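PDB 3MPX: FYVE, RhoGEF and PH domain-containing protein 5 from Homo sapiens, which activates the small GTPase CDC42 by exchanging bound GDP for GTP, and is seen here as its DH and first PH domains. Local coordinates for residues Met40-Asn45 / Leu85-Leu90; Arg165-Val170 / Asp236-Gly241; Gln171-Tyr176 / Ser205-Arg210; Val178-Tyr183 / Gln198-Leu203. One frame throughout, in Å; residues are numbered along the deposited sequence.

Contact 1. Residues Met40-Asn45 / Leu85-Leu90; sequences MLQHLN and LHQGIL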
loop_
_atom_site.group_PDB
_atom_site.type_symbol
_atom_site.label_atom_id
_atom_site.label_comp_id
_atom_site.label_asym_id
_atom_site.label_seq_id
_atom_site.Cartn_x
_atom_site.Cartn_y
_atom_site.Cartn_z
HETATM N N MSE A 40 -11.206 -10.969 -1.348
HETATM C CA MSE A 40 -10.632 -10.658 -0.058
HETATM C C MSE A 40 -11.650 -9.987 0.840
HETATM O O MSE A 40 -11.721 -10.332 2.019
HETATM C CB MSE A 40 -9.378 -9.791 -0.240
HETATM C CG MSE A 40 -8.594 -9.577 1.044
HETATM SE SE MSE A 40 -9.278 -8.039 2.034
HETATM C CE MSE A 40 -8.277 -6.638 1.133
ATOM N N LEU A 41 -12.442 -9.040 0.302
ATOM C CA LEU A 41 -13.445 -8.345 1.115
ATOM C C LEU A 41 -14.559 -9.275 1.548
ATOM O O LEU A 41 -15.125 -9.075 2.622
ATOM C CB LEU A 41 -14.039 -7.103 0.428
ATOM C CG LEU A 41 -13.128 -5.907 0.159
ATOM C CD1 LEU A 41 -13.870 -4.888 -0.621
ATOM C CD2 LEU A 41 -12.625 -5.279 1.440
ATOM N N GLN A 42 -14.851 -10.294 0.709
ATOM C CA GLN A 42 -15.849 -11.348 0.885
ATOM C C GLN A 42 -15.530 -12.113 2.164
ATOM O O GLN A 42 -16.304 -12.038 3.117
ATOM C CB GLN A 42 -15.827 -12.290 -0.340
ATOM C CG GLN A 42 -16.961 -13.309 -0.426
ATOM C CD GLN A 42 -18.155 -12.789 -1.189
ATOM O OE1 GLN A 42 -19.313 -12.970 -0.771
ATOM N NE2 GLN A 42 -17.912 -12.144 -2.336
ATOM N N HIS A 43 -14.354 -12.782 2.194
ATOM C CA HIS A 43 -13.825 -13.616 3.288
ATOM C C HIS A 43 -13.545 -12.829 4.551
ATOM O O HIS A 43 -13.573 -13.396 5.646
ATOM C CB HIS A 43 -12.578 -14.387 2.824
ATOM C CG HIS A 43 -12.912 -15.373 1.738
ATOM N ND1 HIS A 43 -12.505 -15.171 0.421
ATOM C CD2 HIS A 43 -13.706 -16.474 1.785
ATOM C CE1 HIS A 43 -13.019 -16.173 -0.273
ATOM N NE2 HIS A 43 -13.754 -16.981 0.502
ATOM N N LEU A 44 -13.327 -11.513 4.407
ATOM C CA LEU A 44 -13.166 -10.624 5.532
ATOM C C LEU A 44 -14.526 -10.491 6.221
ATOM O O LEU A 44 -14.611 -10.603 7.439
ATOM C CB LEU A 44 -12.679 -9.261 5.050
ATOM C CG LEU A 44 -12.222 -8.292 6.147
ATOM C CD1 LEU A 44 -10.989 -8.805 6.886
ATOM C CD2 LEU A 44 -11.941 -6.959 5.567
ATOM N N ASN A 45 -15.597 -10.303 5.437
ATOM C CA ASN A 45 -16.948 -10.136 5.959
ATOM C C ASN A 45 -17.507 -11.410 6.582
ATOM O O ASN A 45 -18.246 -11.335 7.564
ATOM C CB ASN A 45 -17.857 -9.618 4.871
ATOM C CG ASN A 45 -17.846 -8.130 4.839
ATOM O OD1 ASN A 45 -18.589 -7.482 5.572
ATOM N ND2 ASN A 45 -16.925 -7.559 4.082
ATOM N N LEU A 85 -19.714 -1.940 -2.341
ATOM C CA LEU A 85 -19.195 -0.897 -3.227
ATOM C C LEU A 85 -18.310 -1.506 -4.296
ATOM O O LEU A 85 -18.512 -1.229 -5.481
ATOM C CB LEU A 85 -18.456 0.211 -2.436
ATOM C CG LEU A 85 -17.362 1.028 -3.154
ATOM C CD1 LEU A 85 -17.938 2.023 -4.146
ATOM C CD2 LEU A 85 -16.457 1.722 -2.162
ATOM N N HIS A 86 -17.374 -2.374 -3.877
ATOM C CA HIS A 86 -16.406 -3.018 -4.745
ATOM C C HIS A 86 -17.024 -4.161 -5.547
ATOM O O HIS A 86 -16.644 -4.347 -6.714
ATOM C CB HIS A 86 -15.166 -3.416 -3.953
ATOM C CG HIS A 86 -14.425 -2.202 -3.474
ATOM N ND1 HIS A 86 -13.538 -1.529 -4.292
ATOM C CD2 HIS A 86 -14.559 -1.512 -2.322
ATOM C CE1 HIS A 86 -13.111 -0.497 -3.584
ATOM N NE2 HIS A 86 -13.710 -0.438 -2.403
ATOM N N GLN A 87 -18.043 -4.854 -4.984
ATOM C CA GLN A 87 -18.783 -5.872 -5.743
ATOM C C GLN A 87 -19.379 -5.197 -7.014
ATOM O O GLN A 87 -19.233 -5.740 -8.106
ATOM C CB GLN A 87 -19.898 -6.509 -4.899
ATOM C CG GLN A 87 -19.468 -7.799 -4.224
ATOM C CD GLN A 87 -20.556 -8.404 -3.363
ATOM O OE1 GLN A 87 -21.166 -7.746 -2.503
ATOM N NE2 GLN A 87 -20.780 -9.698 -3.536
ATOM N N GLY A 88 -19.928 -3.988 -6.853
ATOM C CA GLY A 88 -20.477 -3.187 -7.938
ATOM C C GLY A 88 -19.456 -2.718 -8.955
ATOM O O GLY A 88 -19.725 -2.811 -10.158
ATOM N N ILE A 89 -18.282 -2.180 -8.473
ATOM C CA ILE A 89 -17.142 -1.715 -9.280
ATOM C C ILE A 89 -16.692 -2.887 -10.192
ATOM O O ILE A 89 -16.604 -2.709 -11.402
ATOM C CB ILE A 89 -15.988 -1.149 -8.382
ATOM C CG1 ILE A 89 -16.307 0.276 -7.907
ATOM C CG2 ILE A 89 -14.612 -1.186 -9.093
ATOM C CD1 ILE A 89 -15.366 0.865 -6.893
ATOM N N LEU A 90 -16.481 -4.085 -9.608
ATOM C CA LEU A 90 -16.148 -5.321 -10.319
ATOM C C LEU A 90 -17.181 -5.650 -11.441
ATOM O O LEU A 90 -16.769 -5.897 -12.566
ATOM C CB LEU A 90 -16.042 -6.498 -9.314
ATOM C CG LEU A 90 -15.732 -7.903 -9.874
ATOM C CD1 LEU A 90 -14.554 -7.873 -10.825
ATOM C CD2 LEU A 90 -15.447 -8.886 -8.757
#
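L41 on helix 21-59 and H86 on helix 66-98 make the close part of this contact. One methyl does the touching. L41 CD1 sits 3.8 Å from H86 CD2, and the same methyl lies 3.9 Å from H86 CB. It meets the ring obliquely, near CD2 and CG. The CG of L85 lies above one face of that ring, toward its rim. The nitrogens of H86 point elsewhere: ND1 is bonded to E34 and NE2 to H120, while Y37 meets the ring edge-to-face. The imidazole is therefore held in rotation by its neighbours, and L41 only packs on its carbon side.

The outer side is looser. The ends of Q42 and Q87 approach near the surface, with their amide planes 79° apart. Q42 gets there through a chain bent at chi2. N45 turns back on its own helix, where N45 ND2 donates to L41 O at 2.8 Å. This bond is nearly straight, at 172°, and N45 N reaches the same oxygen from the opposite face. Apolar packing and a polar bond thus join the two DH-domain helices: H86 ties helix 66-98 to E34 farther along helix 21-59, and also to H120 on helix 117-138.

Contact 2. Residues Arg165-Val170 / Asp236-Gly241; sequences RLLRVV and DLLQPG
Apolar contact comes first, and L238 supplies it with both methyls. L238 CD1 meets L167 CD1 at 4.1 Å, the two side chains crossing at a slant. L238 CD2 turns to R168 and lies 3.8 Å from R168 CG, so the aliphatic base of the arginine serves as a greasy surface. The leucine is placed by its first torsion: CG stands anti to the backbone N, chi1 -172°, which carries the branch toward the helix. L238 also touches L221 of helix 218-230, and L167 also packs on M215 and Q217.

The contact joins the DH helical bundle to the loop that leads into strand 244-254 of the PH sheet. L167 and R168 belong to helix 162-184 of the bundle, and L238 sits in the loop. The neighbouring L237 packs on L224, I227 and E228. L237 and L238 thus both pack on helix 218-230, and L238 on helix 162-184 as well.

Polar groups take a lesser part. R168 bends at chi3, and L238 CD2 lies at the edge of its guanidinium, 4.1 Å from R168 NE. R165 CA covers one face of that group. No hydrogen bond crosses between the segments. The guanidinium of R165 itself makes a cation-pi contact with F151, and farther along the loop G241 O accepts from N267 ND2.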
loop_
_atom_site.group_PDB
_atom_site.type_symbol
_atom_site.label_atom_id
_atom_site.label_comp_id
_atom_site.label_asym_id
_atom_site.label_seq_id
_atom_site.Cartn_x
_atom_site.Cartn_y
_atom_site.Cartn_z
ATOM N N ARG A 165 -3.981 -7.054 8.757
ATOM C CA ARG A 165 -4.821 -7.667 7.737
ATOM C C ARG A 165 -5.941 -6.693 7.238
ATOM O O ARG A 165 -6.566 -6.973 6.211
ATOM C CB ARG A 165 -5.409 -8.987 8.279
ATOM C CG ARG A 165 -5.368 -10.105 7.250
ATOM C CD ARG A 165 -5.666 -11.470 7.839
ATOM N NE ARG A 165 -4.518 -12.042 8.549
ATOM C CZ ARG A 165 -4.405 -13.326 8.885
ATOM N NH1 ARG A 165 -5.364 -14.190 8.570
ATOM N NH2 ARG A 165 -3.327 -13.755 9.529
ATOM N N LEU A 166 -6.180 -5.560 7.949
ATOM C CA LEU A 166 -7.194 -4.584 7.540
ATOM C C LEU A 166 -6.597 -3.379 6.815
ATOM O O LEU A 166 -7.344 -2.654 6.149
ATOM C CB LEU A 166 -8.106 -4.153 8.688
ATOM C CG LEU A 166 -9.210 -5.165 8.977
ATOM C CD1 LEU A 166 -9.335 -5.396 10.427
ATOM C CD2 LEU A 166 -10.529 -4.771 8.342
ATOM N N LEU A 167 -5.254 -3.197 6.878
ATOM C CA LEU A 167 -4.555 -2.169 6.106
ATOM C C LEU A 167 -4.802 -2.500 4.628
ATOM O O LEU A 167 -4.900 -1.590 3.797
ATOM C CB LEU A 167 -3.028 -2.216 6.354
ATOM C CG LEU A 167 -2.482 -1.924 7.755
ATOM C CD1 LEU A 167 -1.025 -2.290 7.832
ATOM C CD2 LEU A 167 -2.623 -0.459 8.116
ATOM N N ARG A 168 -4.909 -3.821 4.316
ATOM C CA ARG A 168 -5.157 -4.386 2.990
ATOM C C ARG A 168 -6.454 -3.826 2.362
ATOM O O ARG A 168 -6.514 -3.676 1.144
ATOM C CB ARG A 168 -5.161 -5.925 3.046
ATOM C CG ARG A 168 -3.802 -6.557 2.770
ATOM C CD ARG A 168 -3.770 -8.000 3.206
ATOM N NE ARG A 168 -2.659 -8.275 4.125
ATOM C CZ ARG A 168 -2.445 -9.446 4.724
ATOM N NH1 ARG A 168 -3.266 -10.470 4.510
ATOM N NH2 ARG A 168 -1.412 -9.601 5.541
ATOM N N VAL A 169 -7.449 -3.458 3.195
ATOM C CA VAL A 169 -8.694 -2.803 2.783
ATOM C C VAL A 169 -8.358 -1.389 2.259
ATOM O O VAL A 169 -8.634 -1.099 1.102
ATOM C CB VAL A 169 -9.734 -2.792 3.944
ATOM C CG1 VAL A 169 -10.900 -1.829 3.694
ATOM C CG2 VAL A 169 -10.243 -4.203 4.227
ATOM N N VAL A 170 -7.711 -0.547 3.097
ATOM C CA VAL A 170 -7.313 0.849 2.841
ATOM C C VAL A 170 -6.220 0.966 1.740
ATOM O O VAL A 170 -6.047 2.027 1.145
ATOM C CB VAL A 170 -6.833 1.471 4.185
ATOM C CG1 VAL A 170 -6.504 2.963 4.061
ATOM C CG2 VAL A 170 -7.839 1.229 5.296
ATOM N N ASP A 236 5.502 -7.140 -3.116
ATOM C CA ASP A 236 4.606 -6.549 -2.117
ATOM C C ASP A 236 5.355 -6.309 -0.840
ATOM O O ASP A 236 5.772 -7.262 -0.177
ATOM C CB ASP A 236 3.365 -7.425 -1.870
ATOM N N LEU A 237 5.550 -5.030 -0.501
ATOM C CA LEU A 237 6.323 -4.648 0.675
ATOM C C LEU A 237 5.497 -4.646 1.953
ATOM O O LEU A 237 6.062 -4.500 3.039
ATOM C CB LEU A 237 6.981 -3.270 0.470
ATOM C CG LEU A 237 7.761 -3.078 -0.826
ATOM C CD1 LEU A 237 7.691 -1.651 -1.280
ATOM C CD2 LEU A 237 9.194 -3.557 -0.693
ATOM N N LEU A 238 4.164 -4.780 1.840
ATOM C CA LEU A 238 3.322 -4.730 3.023
ATOM C C LEU A 238 3.647 -5.896 3.945
ATOM O O LEU A 238 3.249 -7.032 3.681
ATOM C CB LEU A 238 1.824 -4.648 2.674
ATOM C CG LEU A 238 0.890 -4.407 3.869
ATOM C CD1 LEU A 238 0.999 -2.976 4.391
ATOM C CD2 LEU A 238 -0.554 -4.785 3.544
ATOM N N GLN A 239 4.461 -5.599 4.980
ATOM C CA GLN A 239 4.915 -6.530 6.014
ATOM C C GLN A 239 4.730 -5.883 7.405
ATOM O O GLN A 239 4.965 -4.678 7.551
ATOM C CB GLN A 239 6.369 -6.966 5.775
ATOM N N PRO A 240 4.269 -6.646 8.432
ATOM C CA PRO A 240 4.030 -6.032 9.752
ATOM C C PRO A 240 5.290 -5.466 10.359
ATOM O O PRO A 240 6.326 -6.143 10.337
ATOM C CB PRO A 240 3.482 -7.189 10.591
ATOM C CG PRO A 240 2.987 -8.171 9.613
ATOM C CD PRO A 240 3.908 -8.075 8.442
ATOM N N GLY A 241 5.195 -4.226 10.842
ATOM C CA GLY A 241 6.300 -3.501 11.467
ATOM C C GLY A 241 7.233 -2.774 10.511
ATOM O O GLY A 241 8.006 -1.913 10.951
#

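Contact 3. Residues Gln171-Tyr176 / Ser205-Arg210; sequences QRLFQY and SKVTDR
F174 and T208 are brought together by their first torsions. In F174 CG lies anti to the carbonyl carbon, chi1 -57°, which swings the ring along its helix to meet T208. In T208 a chi1 of 54° tucks OG1 between the backbone N and the carbonyl carbon, and this turns CG2 outward. OG1 is then bonded to I204 O and to Q177 OE1, so the polar branch is satisfied while the methyl faces apolar partners.

T208 CG2 fills the angle between two side chains. It lies 3.6 Å from L173 CB. The same methyl is 3.7 Å from F174 CE1. The phenyl meets the threonine obliquely, with T208 CB as close to CE1 as the methyl is. Beside this pair L173 CD1 touches V207 CG1 at 3.8 Å, the two side chains crossing at about a right angle. F174 also packs on L221, Q222 and V225 of helix 218-230. Were F174 cut back to an alanine, T208 CG2 would probably keep L173 alone among these partners, with a gap opened toward helix 218-230.

The segment axes approach to 9.9 Å. The two segments run in opposite senses but steeply inclined, with 138° between their directions and apolar side chains in contact. This buried packing of helices 162-184 and 192-214 is that of the elongated helical bundle of DH domains.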
loop_
_atom_site.group_PDB
_atom_site.type_symbol
_atom_site.label_atom_id
_atom_site.label_comp_id
_atom_site.label_asym_id
_atom_site.label_seq_id
_atom_site.Cartn_x
_atom_site.Cartn_y
_atom_site.Cartn_z
ATOM N N GLN A 171 -5.461 -0.097 1.525
ATOM C CA GLN A 171 -4.369 -0.128 0.562
ATOM C C GLN A 171 -4.876 -0.047 -0.917
ATOM O O GLN A 171 -4.212 0.572 -1.759
ATOM C CB GLN A 171 -3.509 -1.374 0.846
ATOM C CG GLN A 171 -2.600 -1.850 -0.265
ATOM C CD GLN A 171 -1.999 -3.169 0.109
ATOM O OE1 GLN A 171 -0.883 -3.223 0.596
ATOM N NE2 GLN A 171 -2.744 -4.253 -0.066
ATOM N N ARG A 172 -6.067 -0.618 -1.209
ATOM C CA ARG A 172 -6.653 -0.576 -2.555
ATOM C C ARG A 172 -6.754 0.854 -3.098
ATOM O O ARG A 172 -6.624 1.065 -4.310
ATOM C CB ARG A 172 -8.050 -1.203 -2.547
ATOM C CG ARG A 172 -8.618 -1.510 -3.937
ATOM C CD ARG A 172 -7.767 -2.481 -4.753
ATOM N NE ARG A 172 -8.323 -2.647 -6.092
ATOM C CZ ARG A 172 -7.613 -2.880 -7.185
ATOM N NH1 ARG A 172 -8.217 -3.031 -8.351
ATOM N NH2 ARG A 172 -6.287 -2.959 -7.122
ATOM N N LEU A 173 -7.016 1.822 -2.191
ATOM C CA LEU A 173 -7.137 3.232 -2.513
ATOM C C LEU A 173 -5.835 3.798 -3.093
ATOM O O LEU A 173 -5.891 4.529 -4.073
ATOM C CB LEU A 173 -7.601 4.017 -1.274
ATOM C CG LEU A 173 -8.974 3.625 -0.671
ATOM C CD1 LEU A 173 -9.280 4.452 0.560
ATOM C CD2 LEU A 173 -10.121 3.745 -1.705
ATOM N N PHE A 174 -4.668 3.414 -2.536
ATOM C CA PHE A 174 -3.355 3.857 -3.040
ATOM C C PHE A 174 -3.017 3.152 -4.393
ATOM O O PHE A 174 -2.337 3.730 -5.245
ATOM C CB PHE A 174 -2.256 3.660 -1.977
ATOM C CG PHE A 174 -2.543 4.362 -0.660
ATOM C CD1 PHE A 174 -2.492 5.751 -0.562
ATOM C CD2 PHE A 174 -2.834 3.632 0.490
ATOM C CE1 PHE A 174 -2.763 6.398 0.654
ATOM C CE2 PHE A 174 -3.103 4.288 1.709
ATOM C CZ PHE A 174 -3.075 5.669 1.777
ATOM N N GLN A 175 -3.575 1.942 -4.601
ATOM C CA GLN A 175 -3.469 1.157 -5.815
ATOM C C GLN A 175 -4.230 1.824 -6.958
ATOM O O GLN A 175 -3.679 1.940 -8.053
ATOM C CB GLN A 175 -3.950 -0.280 -5.571
ATOM C CG GLN A 175 -2.896 -1.165 -4.867
ATOM C CD GLN A 175 -3.437 -2.490 -4.378
ATOM O OE1 GLN A 175 -4.530 -2.934 -4.739
ATOM N NE2 GLN A 175 -2.685 -3.154 -3.522
ATOM N N TYR A 176 -5.465 2.325 -6.707
ATOM C CA TYR A 176 -6.237 3.037 -7.737
ATOM C C TYR A 176 -5.424 4.268 -8.194
ATOM O O TYR A 176 -5.247 4.464 -9.388
ATOM C CB TYR A 176 -7.597 3.495 -7.207
ATOM C CG TYR A 176 -8.618 2.420 -6.899
ATOM C CD1 TYR A 176 -8.717 1.275 -7.688
ATOM C CD2 TYR A 176 -9.578 2.609 -5.910
ATOM C CE1 TYR A 176 -9.687 0.305 -7.437
ATOM C CE2 TYR A 176 -10.553 1.648 -5.652
ATOM C CZ TYR A 176 -10.589 0.488 -6.403
ATOM O OH TYR A 176 -11.538 -0.460 -6.124
ATOM N N SER A 205 -8.129 10.929 -4.014
ATOM C CA SER A 205 -7.146 11.671 -3.221
ATOM C C SER A 205 -7.824 12.338 -2.055
ATOM O O SER A 205 -7.214 12.417 -1.011
ATOM C CB SER A 205 -6.362 12.671 -4.061
ATOM O OG SER A 205 -7.060 13.895 -4.233
ATOM N N LYS A 206 -9.116 12.735 -2.201
ATOM C CA LYS A 206 -9.936 13.319 -1.136
ATOM C C LYS A 206 -10.073 12.271 -0.018
ATOM O O LYS A 206 -9.940 12.614 1.162
ATOM C CB LYS A 206 -11.322 13.718 -1.671
ATOM C CG LYS A 206 -11.527 15.225 -1.914
ATOM C CD LYS A 206 -11.857 15.602 -3.384
ATOM C CE LYS A 206 -13.177 15.074 -3.956
ATOM N NZ LYS A 206 -13.328 15.318 -5.433
ATOM N N VAL A 207 -10.231 10.986 -0.404
ATOM C CA VAL A 207 -10.358 9.856 0.524
ATOM C C VAL A 207 -9.009 9.475 1.160
ATOM O O VAL A 207 -8.970 9.307 2.373
ATOM C CB VAL A 207 -11.063 8.623 -0.111
ATOM C CG1 VAL A 207 -11.397 7.578 0.950
ATOM C CG2 VAL A 207 -12.328 9.026 -0.857
ATOM N N THR A 208 -7.926 9.308 0.359
ATOM C CA THR A 208 -6.582 8.921 0.852
ATOM C C THR A 208 -5.945 10.007 1.724
ATOM O O THR A 208 -5.099 9.701 2.570
ATOM C CB THR A 208 -5.628 8.527 -0.282
ATOM O OG1 THR A 208 -5.576 9.570 -1.245
ATOM C CG2 THR A 208 -6.011 7.230 -0.943
ATOM N N ASP A 209 -6.370 11.265 1.548
ATOM C CA ASP A 209 -5.886 12.362 2.375
ATOM C C ASP A 209 -6.130 12.029 3.845
ATOM O O ASP A 209 -5.216 12.159 4.660
ATOM C CB ASP A 209 -6.598 13.663 2.005
ATOM C CG ASP A 209 -5.974 14.407 0.839
ATOM O OD1 ASP A 209 -6.523 15.477 0.456
ATOM O OD2 ASP A 209 -4.959 13.896 0.271
ATOM N N ARG A 210 -7.338 11.504 4.147
ATOM C CA ARG A 210 -7.786 11.100 5.473
ATOM C C ARG A 210 -6.910 9.954 6.035
ATOM O O ARG A 210 -6.620 9.931 7.231
ATOM C CB ARG A 210 -9.287 10.734 5.442
#

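Contact 4. Residues Val178-Tyr183 / Gln198-Leu203; sequences VLLTDY and QGALSL
L201 reaches from helix 192-214 toward L180 and T181 on helix 162-184. Its CB points toward that helix and starts the side chain across the gap. Next comes CG, which lies 4.0 Å from L180 CB. A chi1 of -89° places this CG, and a chi2 of 164° turns the two methyls. L201 CD2 comes to rest 3.8 Å from L180 CB. It also touches T181 OG1, at 3.7 Å. L201 CD1 meets that hydroxyl too, at 3.7 Å, and comes within 4.1 Å of L180 O. Both methyls face the threonine oxygen from one side, but no hydrogen bond is possible with them. T181 OG1 is instead bonded to Q177 O of its own helix.

L180 sends its own tip the other way: L180 CD1 lies 4.5 Å from A200 CB, a looser contact on the buried side, and L180 also packs on I204. Trimming L201 to an alanine is likely to open a gap over L180 CB and strip T181 OG1 of its methyl cover from this helix.

No polar bond joins the two segments, whose axes come to 10.0 Å and cross at -160°. Leucine and alanine side chains, with T181 OG1 at the side, pack between consecutive, nearly antiparallel helices. This helix pair is part of the DH helical bundle.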
loop_
_atom_site.group_PDB
_atom_site.type_symbol
_atom_site.label_atom_id
_atom_site.label_comp_id
_atom_site.label_asym_id
_atom_site.label_seq_id
_atom_site.Cartn_x
_atom_site.Cartn_y
_atom_site.Cartn_z
ATOM N N VAL A 178 -2.057 4.753 -8.079
ATOM C CA VAL A 178 -0.919 4.368 -8.932
ATOM C C VAL A 178 -1.392 3.849 -10.311
ATOM O O VAL A 178 -0.829 4.261 -11.323
ATOM C CB VAL A 178 0.153 3.427 -8.285
ATOM C CG1 VAL A 178 0.619 3.946 -6.939
ATOM C CG2 VAL A 178 -0.318 1.985 -8.166
ATOM N N LEU A 179 -2.429 2.991 -10.347
ATOM C CA LEU A 179 -2.960 2.443 -11.594
ATOM C C LEU A 179 -3.546 3.537 -12.476
ATOM O O LEU A 179 -3.246 3.570 -13.676
ATOM C CB LEU A 179 -4.035 1.369 -11.328
ATOM C CG LEU A 179 -3.541 -0.049 -11.086
ATOM C CD1 LEU A 179 -4.338 -0.718 -10.001
ATOM C CD2 LEU A 179 -3.654 -0.876 -12.339
ATOM N N LEU A 180 -4.356 4.441 -11.880
ATOM C CA LEU A 180 -5.053 5.494 -12.601
ATOM C C LEU A 180 -4.111 6.543 -13.148
ATOM O O LEU A 180 -4.373 7.106 -14.227
ATOM C CB LEU A 180 -6.179 6.095 -11.758
ATOM C CG LEU A 180 -7.424 5.177 -11.651
ATOM C CD1 LEU A 180 -8.287 5.568 -10.511
ATOM C CD2 LEU A 180 -8.242 5.178 -12.944
ATOM N N THR A 181 -2.961 6.733 -12.469
ATOM C CA THR A 181 -1.891 7.616 -12.943
ATOM C C THR A 181 -1.175 6.942 -14.132
ATOM O O THR A 181 -0.828 7.634 -15.080
ATOM C CB THR A 181 -0.989 8.010 -11.792
ATOM O OG1 THR A 181 -1.806 8.724 -10.860
ATOM C CG2 THR A 181 0.194 8.860 -12.239
ATOM N N ASP A 182 -1.014 5.606 -14.123
ATOM C CA ASP A 182 -0.411 4.924 -15.265
ATOM C C ASP A 182 -1.399 4.885 -16.440
ATOM O O ASP A 182 -0.992 4.898 -17.599
ATOM C CB ASP A 182 0.089 3.532 -14.883
ATOM C CG ASP A 182 1.525 3.570 -14.401
ATOM O OD1 ASP A 182 2.420 3.129 -15.161
ATOM O OD2 ASP A 182 1.767 4.093 -13.285
ATOM N N TYR A 183 -2.699 4.890 -16.128
ATOM C CA TYR A 183 -3.775 4.899 -17.103
ATOM C C TYR A 183 -3.855 6.256 -17.800
ATOM O O TYR A 183 -4.017 6.300 -19.014
ATOM C CB TYR A 183 -5.091 4.572 -16.400
ATOM C CG TYR A 183 -6.290 4.514 -17.311
ATOM C CD1 TYR A 183 -6.460 3.459 -18.209
ATOM C CD2 TYR A 183 -7.301 5.467 -17.226
ATOM C CE1 TYR A 183 -7.596 3.368 -19.013
ATOM C CE2 TYR A 183 -8.442 5.388 -18.030
ATOM C CZ TYR A 183 -8.579 4.343 -18.929
ATOM O OH TYR A 183 -9.694 4.274 -19.725
ATOM N N GLN A 198 -8.703 12.176 -14.217
ATOM C CA GLN A 198 -8.270 13.264 -13.347
ATOM C C GLN A 198 -9.272 13.448 -12.189
ATOM O O GLN A 198 -8.856 13.577 -11.030
ATOM C CB GLN A 198 -8.143 14.560 -14.155
ATOM C CG GLN A 198 -6.797 14.723 -14.834
ATOM C CD GLN A 198 -6.718 15.939 -15.725
ATOM O OE1 GLN A 198 -7.600 16.209 -16.557
ATOM N NE2 GLN A 198 -5.592 16.634 -15.647
ATOM N N GLY A 199 -10.563 13.425 -12.526
ATOM C CA GLY A 199 -11.673 13.543 -11.592
ATOM C C GLY A 199 -11.728 12.397 -10.610
ATOM O O GLY A 199 -11.937 12.621 -9.416
ATOM N N ALA A 200 -11.521 11.151 -11.112
ATOM C CA ALA A 200 -11.443 9.923 -10.304
ATOM C C ALA A 200 -10.195 9.969 -9.431
ATOM O O ALA A 200 -10.194 9.447 -8.315
ATOM C CB ALA A 200 -11.381 8.706 -11.207
ATOM N N LEU A 201 -9.148 10.634 -9.918
ATOM C CA LEU A 201 -7.915 10.739 -9.155
ATOM C C LEU A 201 -8.041 11.697 -8.002
ATOM O O LEU A 201 -7.464 11.448 -6.940
ATOM C CB LEU A 201 -6.718 11.101 -10.040
ATOM C CG LEU A 201 -6.011 9.884 -10.632
ATOM C CD1 LEU A 201 -5.092 10.277 -11.783
ATOM C CD2 LEU A 201 -5.293 9.108 -9.559
ATOM N N SER A 202 -8.801 12.775 -8.195
ATOM C CA SER A 202 -8.984 13.776 -7.155
ATOM C C SER A 202 -10.009 13.275 -6.121
ATOM O O SER A 202 -9.847 13.530 -4.915
ATOM C CB SER A 202 -9.366 15.124 -7.759
ATOM O OG SER A 202 -10.718 15.124 -8.168
ATOM N N LEU A 203 -11.012 12.505 -6.601
ATOM C CA LEU A 203 -12.062 11.887 -5.792
ATOM C C LEU A 203 -11.403 10.924 -4.799
ATOM O O LEU A 203 -11.744 10.950 -3.626
ATOM C CB LEU A 203 -13.089 11.159 -6.716
ATOM C CG LEU A 203 -14.337 10.505 -6.080
ATOM C CD1 LEU A 203 -15.529 10.540 -7.021
ATOM C CD2 LEU A 203 -14.084 9.039 -5.731
#

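Helix 162-184 is the common element. Contacts 2, 3 and 4 use it in turn. Contacts 3 and 4 are two points on its one pairing with helix 192-214, with centres about 10 Å apart. Contact 2 joins the same helix to the loop before strand 244-254, and L238 CD2 there lies 3.4 Å from Q171 OE1 at the start of 171-176. Contact 1 does not use this helix but packs against it, with L44 CD2 3.5 Å from V169 CG2. Contacts 1 and 4 stay apart, nearest atoms about 8 Å. No ligand or GTPase is bound. E34 links contacts 1 and 3, binding H86, Y176 and R172.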